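HIAXHD3 (Humicola insolens, PDB 3ZXK) hydrolyses terminal alpha-L-arabinofuranosyl side chains, probably of arabinoxylan, as a family 43 glycoside hydrolase into which endo-xylanase activity has been engineered. Local coordinates at residues A[265-273]-A[463-471]; A[273-281]-A[291-302]. All coordinates share one frame; numbering follows the deposited sequence.

Contact 1 (A[265-273]-A[463-471]); sequences FMDAYPGGR and ADITPAFGT. With AHR (alpha-L-arabinofuranose), chain C.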
loop_
_atom_site.group_PDB
_atom_site.type_symbol
_atom_site.label_atom_id
_atom_site.label_comp_id
_atom_site.label_asym_id
_atom_site.label_seq_id
_atom_site.Cartn_x
_atom_site.Cartn_y
_atom_site.Cartn_z
ATOM N N PHE A 265 -12.558 -1.186 2.881
ATOM C CA PHE A 265 -12.023 -1.318 1.533
ATOM C C PHE A 265 -12.715 -2.422 0.773
ATOM O O PHE A 265 -13.385 -3.290 1.371
ATOM C CB PHE A 265 -10.475 -1.510 1.507
ATOM C CG PHE A 265 -9.999 -2.659 2.337
ATOM C CD1 PHE A 265 -10.013 -3.957 1.816
ATOM C CD2 PHE A 265 -9.539 -2.449 3.643
ATOM C CE1 PHE A 265 -9.574 -5.033 2.586
ATOM C CE2 PHE A 265 -9.090 -3.511 4.397
ATOM C CZ PHE A 265 -9.102 -4.796 3.876
ATOM N N MET A 266 -12.552 -2.361 -0.553
ATOM C CA MET A 266 -13.102 -3.313 -1.517
ATOM C C MET A 266 -11.974 -4.201 -2.044
ATOM O O MET A 266 -10.842 -3.714 -2.201
ATOM C CB MET A 266 -13.675 -2.553 -2.723
ATOM C CG MET A 266 -14.742 -1.514 -2.407
ATOM S SD MET A 266 -16.262 -2.200 -1.703
ATOM C CE MET A 266 -16.828 -3.331 -2.980
ATOM N N ASP A 267 -12.300 -5.446 -2.394
ATOM C CA ASP A 267 -11.380 -6.355 -3.112
ATOM C C ASP A 267 -11.384 -6.100 -4.635
ATOM O O ASP A 267 -11.833 -6.923 -5.433
ATOM C CB ASP A 267 -11.647 -7.837 -2.771
ATOM C CG ASP A 267 -11.276 -8.193 -1.322
ATOM O OD1 ASP A 267 -10.307 -7.618 -0.795
ATOM O OD2 ASP A 267 -11.961 -9.054 -0.710
ATOM N N ALA A 268 -10.877 -4.939 -5.034
ATOM C CA ALA A 268 -10.961 -4.482 -6.413
ATOM C C ALA A 268 -9.812 -5.005 -7.282
ATOM O O ALA A 268 -9.208 -4.242 -8.042
ATOM C CB ALA A 268 -11.006 -2.958 -6.430
ATOM N N TYR A 269 -9.523 -6.311 -7.178
ATOM C CA TYR A 269 -8.542 -6.977 -8.028
ATOM C C TYR A 269 -9.022 -6.880 -9.482
ATOM O O TYR A 269 -10.239 -6.944 -9.736
ATOM C CB TYR A 269 -8.354 -8.415 -7.572
ATOM C CG TYR A 269 -7.720 -8.442 -6.201
ATOM C CD1 TYR A 269 -6.390 -8.076 -6.034
ATOM C CD2 TYR A 269 -8.460 -8.753 -5.059
ATOM C CE1 TYR A 269 -5.805 -8.047 -4.772
ATOM C CE2 TYR A 269 -7.875 -8.732 -3.802
ATOM C CZ TYR A 269 -6.537 -8.381 -3.668
ATOM O OH TYR A 269 -5.951 -8.357 -2.406
ATOM N N PRO A 270 -8.091 -6.676 -10.445
ATOM C CA PRO A 270 -6.630 -6.780 -10.306
ATOM C C PRO A 270 -5.897 -5.525 -9.820
ATOM O O PRO A 270 -4.681 -5.541 -9.701
ATOM C CB PRO A 270 -6.180 -7.153 -11.723
ATOM C CG PRO A 270 -7.150 -6.403 -12.580
ATOM C CD PRO A 270 -8.484 -6.611 -11.867
ATOM N N GLY A 271 -6.622 -4.457 -9.525
ATOM C CA GLY A 271 -5.995 -3.243 -9.037
ATOM C C GLY A 271 -5.509 -3.292 -7.596
ATOM O O GLY A 271 -4.575 -2.579 -7.241
ATOM N N GLY A 272 -6.161 -4.099 -6.769
ATOM C CA GLY A 272 -5.864 -4.143 -5.334
ATOM C C GLY A 272 -7.048 -3.742 -4.477
ATOM O O GLY A 272 -8.187 -3.820 -4.915
ATOM N N ARG A 273 -6.767 -3.352 -3.246
ATOM C CA ARG A 273 -7.794 -3.124 -2.247
ATOM C C ARG A 273 -7.866 -1.641 -1.964
ATOM O O ARG A 273 -6.877 -1.035 -1.545
ATOM C CB ARG A 273 -7.518 -3.964 -1.003
ATOM C CG ARG A 273 -7.718 -5.429 -1.373
ATOM C CD ARG A 273 -7.388 -6.422 -0.286
ATOM N NE ARG A 273 -5.992 -6.423 0.111
ATOM C CZ ARG A 273 -5.535 -7.052 1.194
ATOM N NH1 ARG A 273 -6.387 -7.737 1.985
ATOM N NH2 ARG A 273 -4.231 -6.999 1.492
ATOM N N ALA A 463 -2.177 -0.034 -18.510
ATOM C CA ALA A 463 -2.797 -1.052 -17.675
ATOM C C ALA A 463 -4.277 -0.836 -17.442
ATOM O O ALA A 463 -4.721 0.245 -17.117
ATOM C CB ALA A 463 -2.110 -1.096 -16.323
ATOM N N ASP A 464 -5.040 -1.900 -17.555
ATOM C CA ASP A 464 -6.451 -1.838 -17.209
ATOM C C ASP A 464 -6.639 -2.599 -15.907
ATOM O O ASP A 464 -6.401 -3.827 -15.856
ATOM C CB ASP A 464 -7.285 -2.478 -18.334
ATOM C CG ASP A 464 -8.794 -2.410 -18.067
ATOM O OD1 ASP A 464 -9.179 -1.785 -17.072
ATOM O OD2 ASP A 464 -9.588 -2.980 -18.839
ATOM N N ILE A 465 -7.005 -1.887 -14.845
ATOM C CA ILE A 465 -7.273 -2.518 -13.550
ATOM C C ILE A 465 -8.752 -2.452 -13.191
ATOM O O ILE A 465 -9.119 -2.565 -12.013
ATOM C CB ILE A 465 -6.361 -2.017 -12.387
ATOM C CG1 ILE A 465 -6.400 -0.485 -12.209
ATOM C CG2 ILE A 465 -4.935 -2.504 -12.639
ATOM C CD1 ILE A 465 -5.874 0.019 -10.869
ATOM N N THR A 466 -9.611 -2.274 -14.189
ATOM C CA THR A 466 -11.057 -2.298 -13.916
ATOM C C THR A 466 -11.393 -3.581 -13.135
ATOM O O THR A 466 -10.978 -4.657 -13.552
ATOM C CB THR A 466 -11.862 -2.281 -15.234
ATOM O OG1 THR A 466 -11.494 -1.124 -15.998
ATOM C CG2 THR A 466 -13.372 -2.239 -14.958
ATOM N N PRO A 467 -12.074 -3.481 -11.976
ATOM C CA PRO A 467 -12.277 -4.662 -11.135
ATOM C C PRO A 467 -12.894 -5.839 -11.898
ATOM O O PRO A 467 -13.800 -5.676 -12.728
ATOM C CB PRO A 467 -13.180 -4.144 -10.012
ATOM C CG PRO A 467 -12.768 -2.722 -9.886
ATOM C CD PRO A 467 -12.539 -2.259 -11.294
ATOM N N ALA A 468 -12.370 -7.018 -11.607
ATOM C CA ALA A 468 -12.857 -8.245 -12.266
ATOM C C ALA A 468 -12.917 -9.378 -11.257
ATOM O O ALA A 468 -12.991 -10.536 -11.632
ATOM C CB ALA A 468 -11.985 -8.611 -13.467
ATOM N N PHE A 469 -12.933 -9.028 -9.969
ATOM C CA PHE A 469 -12.874 -10.034 -8.918
ATOM C C PHE A 469 -14.165 -10.844 -8.921
ATOM O O PHE A 469 -15.263 -10.294 -8.981
ATOM C CB PHE A 469 -12.700 -9.329 -7.569
ATOM C CG PHE A 469 -12.222 -10.219 -6.458
ATOM C CD1 PHE A 469 -11.042 -10.971 -6.581
ATOM C CD2 PHE A 469 -12.909 -10.243 -5.261
ATOM C CE1 PHE A 469 -10.584 -11.754 -5.521
ATOM C CE2 PHE A 469 -12.462 -11.015 -4.202
ATOM C CZ PHE A 469 -11.298 -11.769 -4.328
ATOM N N GLY A 470 -14.011 -12.162 -8.873
ATOM C CA GLY A 470 -15.165 -13.074 -8.869
ATOM C C GLY A 470 -15.754 -13.343 -10.259
ATOM O O GLY A 470 -16.702 -14.116 -10.385
ATOM N N THR A 471 -15.230 -12.678 -11.286
ATOM C CA THR A 471 -15.667 -12.922 -12.672
ATOM C C THR A 471 -14.776 -13.933 -13.382
ATOM O O THR A 471 -13.755 -14.363 -12.833
ATOM C CB THR A 471 -15.693 -11.627 -13.515
ATOM O OG1 THR A 471 -14.361 -11.281 -13.938
ATOM C CG2 THR A 471 -16.337 -10.465 -12.719
HETATM O O5 AHR C . -10.963 -11.543 -0.543
HETATM C C5 AHR C . -9.545 -11.283 -0.532
HETATM C C4 AHR C . -9.012 -11.027 0.881
HETATM O O4 AHR C . -9.260 -12.150 1.723
HETATM C C3 AHR C . -9.651 -9.886 1.668
HETATM O O3 AHR C . -9.123 -8.612 1.329
HETATM C C2 AHR C . -9.332 -10.198 3.104
HETATM O O2 AHR C . -10.392 -9.791 3.991
HETATM C C1 AHR C . -9.224 -11.710 3.093
HETATM O O HOH W 1 -9.051 -1.836 -9.372
#

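Contact 2 (A[273-281]-A[291-302]); sequences RIPVVAPLR and VTDSQGRWGTSY. With AHR (alpha-L-arabinofuranose), chain C.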
loop_
_atom_site.group_PDB
_atom_site.type_symbol
_atom_site.label_atom_id
_atom_site.label_comp_id
_atom_site.label_asym_id
_atom_site.label_seq_id
_atom_site.Cartn_x
_atom_site.Cartn_y
_atom_site.Cartn_z
ATOM N N ARG A 273 -6.767 -3.352 -3.246
ATOM C CA ARG A 273 -7.794 -3.124 -2.247
ATOM C C ARG A 273 -7.866 -1.641 -1.964
ATOM O O ARG A 273 -6.877 -1.035 -1.545
ATOM C CB ARG A 273 -7.518 -3.964 -1.003
ATOM C CG ARG A 273 -7.718 -5.429 -1.373
ATOM C CD ARG A 273 -7.388 -6.422 -0.286
ATOM N NE ARG A 273 -5.992 -6.423 0.111
ATOM C CZ ARG A 273 -5.535 -7.052 1.194
ATOM N NH1 ARG A 273 -6.387 -7.737 1.985
ATOM N NH2 ARG A 273 -4.231 -6.999 1.492
ATOM N N ILE A 274 -9.035 -1.066 -2.245
ATOM C CA ILE A 274 -9.196 0.372 -2.331
ATOM C C ILE A 274 -10.282 0.883 -1.379
ATOM O O ILE A 274 -11.275 0.209 -1.135
ATOM C CB ILE A 274 -9.442 0.813 -3.811
ATOM C CG1 ILE A 274 -10.833 0.381 -4.305
ATOM C CG2 ILE A 274 -8.316 0.278 -4.714
ATOM C CD1 ILE A 274 -11.086 0.738 -5.761
ATOM N N PRO A 275 -10.103 2.099 -0.843
ATOM C CA PRO A 275 -11.025 2.553 0.193
ATOM C C PRO A 275 -12.334 3.163 -0.312
ATOM O O PRO A 275 -12.354 3.865 -1.333
ATOM C CB PRO A 275 -10.224 3.643 0.932
ATOM C CG PRO A 275 -9.263 4.166 -0.091
ATOM C CD PRO A 275 -8.914 2.975 -0.962
ATOM N N VAL A 276 -13.394 2.870 0.436
ATOM C CA VAL A 276 -14.736 3.452 0.219
ATOM C C VAL A 276 -15.205 4.012 1.567
ATOM O O VAL A 276 -14.824 3.511 2.625
ATOM C CB VAL A 276 -15.737 2.406 -0.345
ATOM C CG1 VAL A 276 -15.299 1.970 -1.743
ATOM C CG2 VAL A 276 -15.812 1.190 0.552
ATOM N N VAL A 277 -16.041 5.053 1.514
ATOM C CA VAL A 277 -16.476 5.800 2.710
ATOM C C VAL A 277 -18.003 5.886 2.750
ATOM O O VAL A 277 -18.643 6.139 1.727
ATOM C CB VAL A 277 -15.860 7.224 2.724
ATOM C CG1 VAL A 277 -16.267 7.980 3.986
ATOM C CG2 VAL A 277 -14.330 7.136 2.683
ATOM N N ALA A 278 -18.574 5.611 3.919
ATOM C CA ALA A 278 -20.010 5.876 4.190
ATOM C C ALA A 278 -20.212 6.608 5.532
ATOM O O ALA A 278 -19.460 6.406 6.464
ATOM C CB ALA A 278 -20.801 4.584 4.173
ATOM N N PRO A 279 -21.259 7.421 5.637
ATOM C CA PRO A 279 -21.590 7.969 6.950
ATOM C C PRO A 279 -22.136 6.899 7.904
ATOM O O PRO A 279 -22.703 5.872 7.468
ATOM C CB PRO A 279 -22.697 8.985 6.652
ATOM C CG PRO A 279 -22.835 9.016 5.164
ATOM C CD PRO A 279 -22.294 7.723 4.640
ATOM N N LEU A 280 -21.916 7.135 9.197
ATOM C CA LEU A 280 -22.541 6.380 10.279
ATOM C C LEU A 280 -23.581 7.204 11.018
ATOM O O LEU A 280 -23.450 8.405 11.125
ATOM C CB LEU A 280 -21.471 5.992 11.293
ATOM C CG LEU A 280 -20.437 4.978 10.852
ATOM C CD1 LEU A 280 -19.374 4.875 11.930
ATOM C CD2 LEU A 280 -21.060 3.615 10.584
ATOM N N ARG A 281 -24.615 6.542 11.530
ATOM C CA ARG A 281 -25.485 7.139 12.541
ATOM C C ARG A 281 -25.310 6.310 13.817
ATOM O O ARG A 281 -24.855 5.169 13.778
ATOM C CB ARG A 281 -26.955 7.137 12.085
ATOM C CG ARG A 281 -27.498 5.753 11.807
ATOM C CD ARG A 281 -28.959 5.745 11.375
ATOM N NE ARG A 281 -29.320 4.375 11.035
ATOM C CZ ARG A 281 -29.473 3.914 9.795
ATOM N NH1 ARG A 281 -29.360 4.730 8.750
ATOM N NH2 ARG A 281 -29.778 2.637 9.599
ATOM N N VAL A 291 -25.154 4.396 7.198
ATOM C CA VAL A 291 -26.194 5.061 6.430
ATOM C C VAL A 291 -26.060 4.590 4.973
ATOM O O VAL A 291 -25.070 4.876 4.308
ATOM C CB VAL A 291 -26.030 6.591 6.536
ATOM C CG1 VAL A 291 -27.059 7.329 5.681
ATOM C CG2 VAL A 291 -26.103 7.034 8.005
ATOM N N THR A 292 -27.069 3.857 4.501
ATOM C CA THR A 292 -27.077 3.311 3.141
ATOM C C THR A 292 -27.753 4.266 2.165
ATOM O O THR A 292 -28.297 5.302 2.579
ATOM C CB THR A 292 -27.836 1.969 3.095
ATOM O OG1 THR A 292 -29.218 2.194 3.409
ATOM C CG2 THR A 292 -27.237 0.952 4.062
ATOM N N ASP A 293 -27.704 3.936 0.869
ATOM C CA ASP A 293 -28.571 4.611 -0.104
ATOM C C ASP A 293 -30.016 4.129 0.021
ATOM O O ASP A 293 -30.319 3.256 0.851
ATOM C CB ASP A 293 -28.031 4.528 -1.552
ATOM C CG ASP A 293 -28.119 3.124 -2.166
ATOM O OD1 ASP A 293 -28.799 2.221 -1.620
ATOM O OD2 ASP A 293 -27.504 2.931 -3.238
ATOM N N SER A 294 -30.903 4.680 -0.801
ATOM C CA SER A 294 -32.337 4.363 -0.694
ATOM C C SER A 294 -32.663 2.900 -1.020
ATOM O O SER A 294 -33.768 2.419 -0.729
ATOM C CB SER A 294 -33.178 5.314 -1.562
ATOM O OG SER A 294 -32.850 5.173 -2.934
ATOM N N GLN A 295 -31.700 2.203 -1.627
ATOM C CA GLN A 295 -31.837 0.793 -1.967
ATOM C C GLN A 295 -31.099 -0.153 -0.999
ATOM O O GLN A 295 -30.987 -1.350 -1.268
ATOM C CB GLN A 295 -31.328 0.554 -3.390
ATOM C CG GLN A 295 -32.121 1.249 -4.495
ATOM C CD GLN A 295 -31.534 0.987 -5.875
ATOM O OE1 GLN A 295 -30.476 0.359 -6.010
ATOM N NE2 GLN A 295 -32.218 1.463 -6.911
ATOM N N GLY A 296 -30.579 0.373 0.112
ATOM C CA GLY A 296 -29.842 -0.459 1.059
ATOM C C GLY A 296 -28.421 -0.809 0.642
ATOM O O GLY A 296 -27.792 -1.660 1.247
ATOM N N ARG A 297 -27.915 -0.138 -0.381
ATOM C CA ARG A 297 -26.546 -0.342 -0.833
ATOM C C ARG A 297 -25.601 0.637 -0.144
ATOM O O ARG A 297 -26.023 1.664 0.376
ATOM C CB ARG A 297 -26.452 -0.167 -2.350
ATOM C CG ARG A 297 -27.362 -1.091 -3.134
ATOM C CD ARG A 297 -27.420 -0.708 -4.606
ATOM N NE ARG A 297 -26.156 -1.014 -5.271
ATOM C CZ ARG A 297 -25.871 -2.176 -5.868
ATOM N NH1 ARG A 297 -26.762 -3.162 -5.891
ATOM N NH2 ARG A 297 -24.685 -2.347 -6.438
ATOM N N TRP A 298 -24.322 0.289 -0.119
ATOM C CA TRP A 298 -23.280 1.255 0.179
ATOM C C TRP A 298 -23.307 2.240 -0.952
ATOM O O TRP A 298 -23.121 1.877 -2.115
ATOM C CB TRP A 298 -21.933 0.554 0.258
ATOM C CG TRP A 298 -20.833 1.410 0.825
ATOM C CD1 TRP A 298 -20.334 2.614 0.331
ATOM C CD2 TRP A 298 -20.038 1.118 2.005
ATOM N NE1 TRP A 298 -19.321 3.078 1.130
ATOM C CE2 TRP A 298 -19.078 2.202 2.141
ATOM C CE3 TRP A 298 -20.015 0.075 2.928
ATOM C CZ2 TRP A 298 -18.165 2.253 3.204
ATOM C CZ3 TRP A 298 -19.102 0.126 3.986
ATOM C CH2 TRP A 298 -18.199 1.189 4.120
ATOM N N GLY A 299 -23.579 3.492 -0.637
ATOM C CA GLY A 299 -23.873 4.484 -1.670
ATOM C C GLY A 299 -22.696 4.834 -2.558
ATOM O O GLY A 299 -21.541 4.853 -2.119
ATOM N N THR A 300 -22.993 5.135 -3.816
ATOM C CA THR A 300 -21.955 5.586 -4.748
ATOM C C THR A 300 -21.531 7.036 -4.480
ATOM O O THR A 300 -20.395 7.427 -4.764
ATOM C CB THR A 300 -22.419 5.412 -6.209
ATOM O OG1 THR A 300 -23.613 6.159 -6.402
ATOM C CG2 THR A 300 -22.710 3.941 -6.503
ATOM N N SER A 301 -22.439 7.822 -3.902
ATOM C CA SER A 301 -22.106 9.196 -3.489
ATOM C C SER A 301 -22.754 9.557 -2.177
ATOM O O SER A 301 -23.862 9.109 -1.856
ATOM C CB SER A 301 -22.510 10.228 -4.554
ATOM O OG SER A 301 -23.907 10.291 -4.654
ATOM N N TYR A 302 -22.064 10.408 -1.431
ATOM C CA TYR A 302 -22.549 10.890 -0.151
ATOM C C TYR A 302 -22.144 12.352 0.048
ATOM O O TYR A 302 -21.254 12.852 -0.654
ATOM C CB TYR A 302 -21.912 10.063 0.957
ATOM C CG TYR A 302 -22.473 8.685 1.159
ATOM C CD1 TYR A 302 -23.741 8.493 1.733
ATOM C CD2 TYR A 302 -21.704 7.564 0.872
ATOM C CE1 TYR A 302 -24.243 7.206 1.952
ATOM C CE2 TYR A 302 -22.185 6.275 1.112
ATOM C CZ TYR A 302 -23.459 6.101 1.641
ATOM O OH TYR A 302 -23.940 4.830 1.896
HETATM O O5 AHR C . -10.963 -11.543 -0.543
HETATM C C5 AHR C . -9.545 -11.283 -0.532
HETATM C C4 AHR C . -9.012 -11.027 0.881
HETATM O O4 AHR C . -9.260 -12.150 1.723
HETATM C C3 AHR C . -9.651 -9.886 1.668
HETATM O O3 AHR C . -9.123 -8.612 1.329
HETATM C C2 AHR C . -9.332 -10.198 3.104
HETATM O O2 AHR C . -10.392 -9.791 3.991
HETATM C C1 AHR C . -9.224 -11.710 3.093
HETATM O O HOH W 2 -29.546 4.103 6.121
#

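Contact 1 (A[265-273]-A[463-471])
D267 and F469 meet right beside the bound alpha-L-arabinofuranose. The aspartate takes hold of the sugar through both oxygens: AHR O3 donates to D267 OD1 at 2.6 Å and AHR O5 donates to D267 OD2 at 2.7 Å. R273 comes in from the same segment and places NH1 2.9 Å from AHR O3, with that oxygen near the plane of its guanidinium. F469 supplies carbon rather than a polar group. With CG anti to the backbone N (chi1 -163°), its ring reaches back over the 265-273 segment, and its CE2 rests 3.6 Å from CB of D267. The ring of Y269 runs alongside, pointing the same way; CD2 lies over one face of F469 toward the rim, and the two planes are turned 51° apart. Y269 OH is bonded to the carbonyl of F505.

Behind these rings the backbones are tied together. A468 N donates to Y269 O at 2.8 Å. Water 1 makes a second link, donating to A268 O and to I465 O. P467 packs on A268, while I465 sits against G271, CB to CA 3.6 Å, next to P270 with its cis peptide bond. Further out, T466 N donates to D464 OD1, an Asx turn, and T466 OG1 binds the same oxygen. R475 bonds to the carbonyls of T466 and P467, and F469 sits inside a type II turn from A468 to T471.

The chemistry is divided: D267 and R273, with H248, supply polar bonds to the arabinose, and the C-terminal beta-sandwich adds an apolar wall, consistent with a pocket completed where the two domains dock.

Contact 2 (A[273-281]-A[291-302])
The hydroxyl of Y302, whose ring lies against P279, is gripped from two directions: G299 N donates to Y302 OH at 2.9 Å, and the hydroxyl in turn makes a weak bond to V291 O at 2.7 Å. This fixes the tyrosine at its far end, and the ring then offers one face to the strand. P279 CD stands over its centre, 3.3 Å from the centroid and only 12° off the ring normal, a close CH-pi contact. A278 CB touches the same ring near CE2.

W298 is wedged in just along the strand. A chi1 of -169° swings the indole away from the backbone N and in between two alternate side chains of strand 273-282. V276 CG2 approaches one face, 3.7 Å from CZ2, and A278 CB approaches the opposite one, 3.6 Å from CE2. The indole NE1 reaches V277 O at 3.2 Å in a weak, bent bond. Y262 and A264, on the neighbouring strand, also pack on W298.

At the far end V291 N bonds to P279 O at 2.9 Å, extending the antiparallel pairing of strands 273-282 and 288-290 by one step. Beyond it, the R281 side chain crosses V291 obliquely, bringing NH1 near its CA and CG2; NH1 donates a hydrogen bond to water 2, which also accepts from T292 N, and R281 NE forms a salt bridge with E289.

The arrangement is that of the outer part of a blade in the five-bladed beta-propeller of family 43: a four-stranded antiparallel sheet whose outgoing chain folds back over it before strand 301-303 pairs with strand 7-9.

In the fold
Contact 1 and contact 2, centres about 19 Å apart, each use one of two neighbouring strands of a single blade, 260-267 and 273-282. R273 is shared, the last residue of 265-273 and the first of 273-281. The strands join directly: M266 N sits 2.9 Å from I274 O in a probable hydrogen bond, and A268 CB lies 3.8 Å from I274 CD1. Contact 1 marks the end of the blade at the sugar pocket, where H248 also bonds to the arabinose; contact 2 lies farther along, within the propeller, and meets the sugar only through R273.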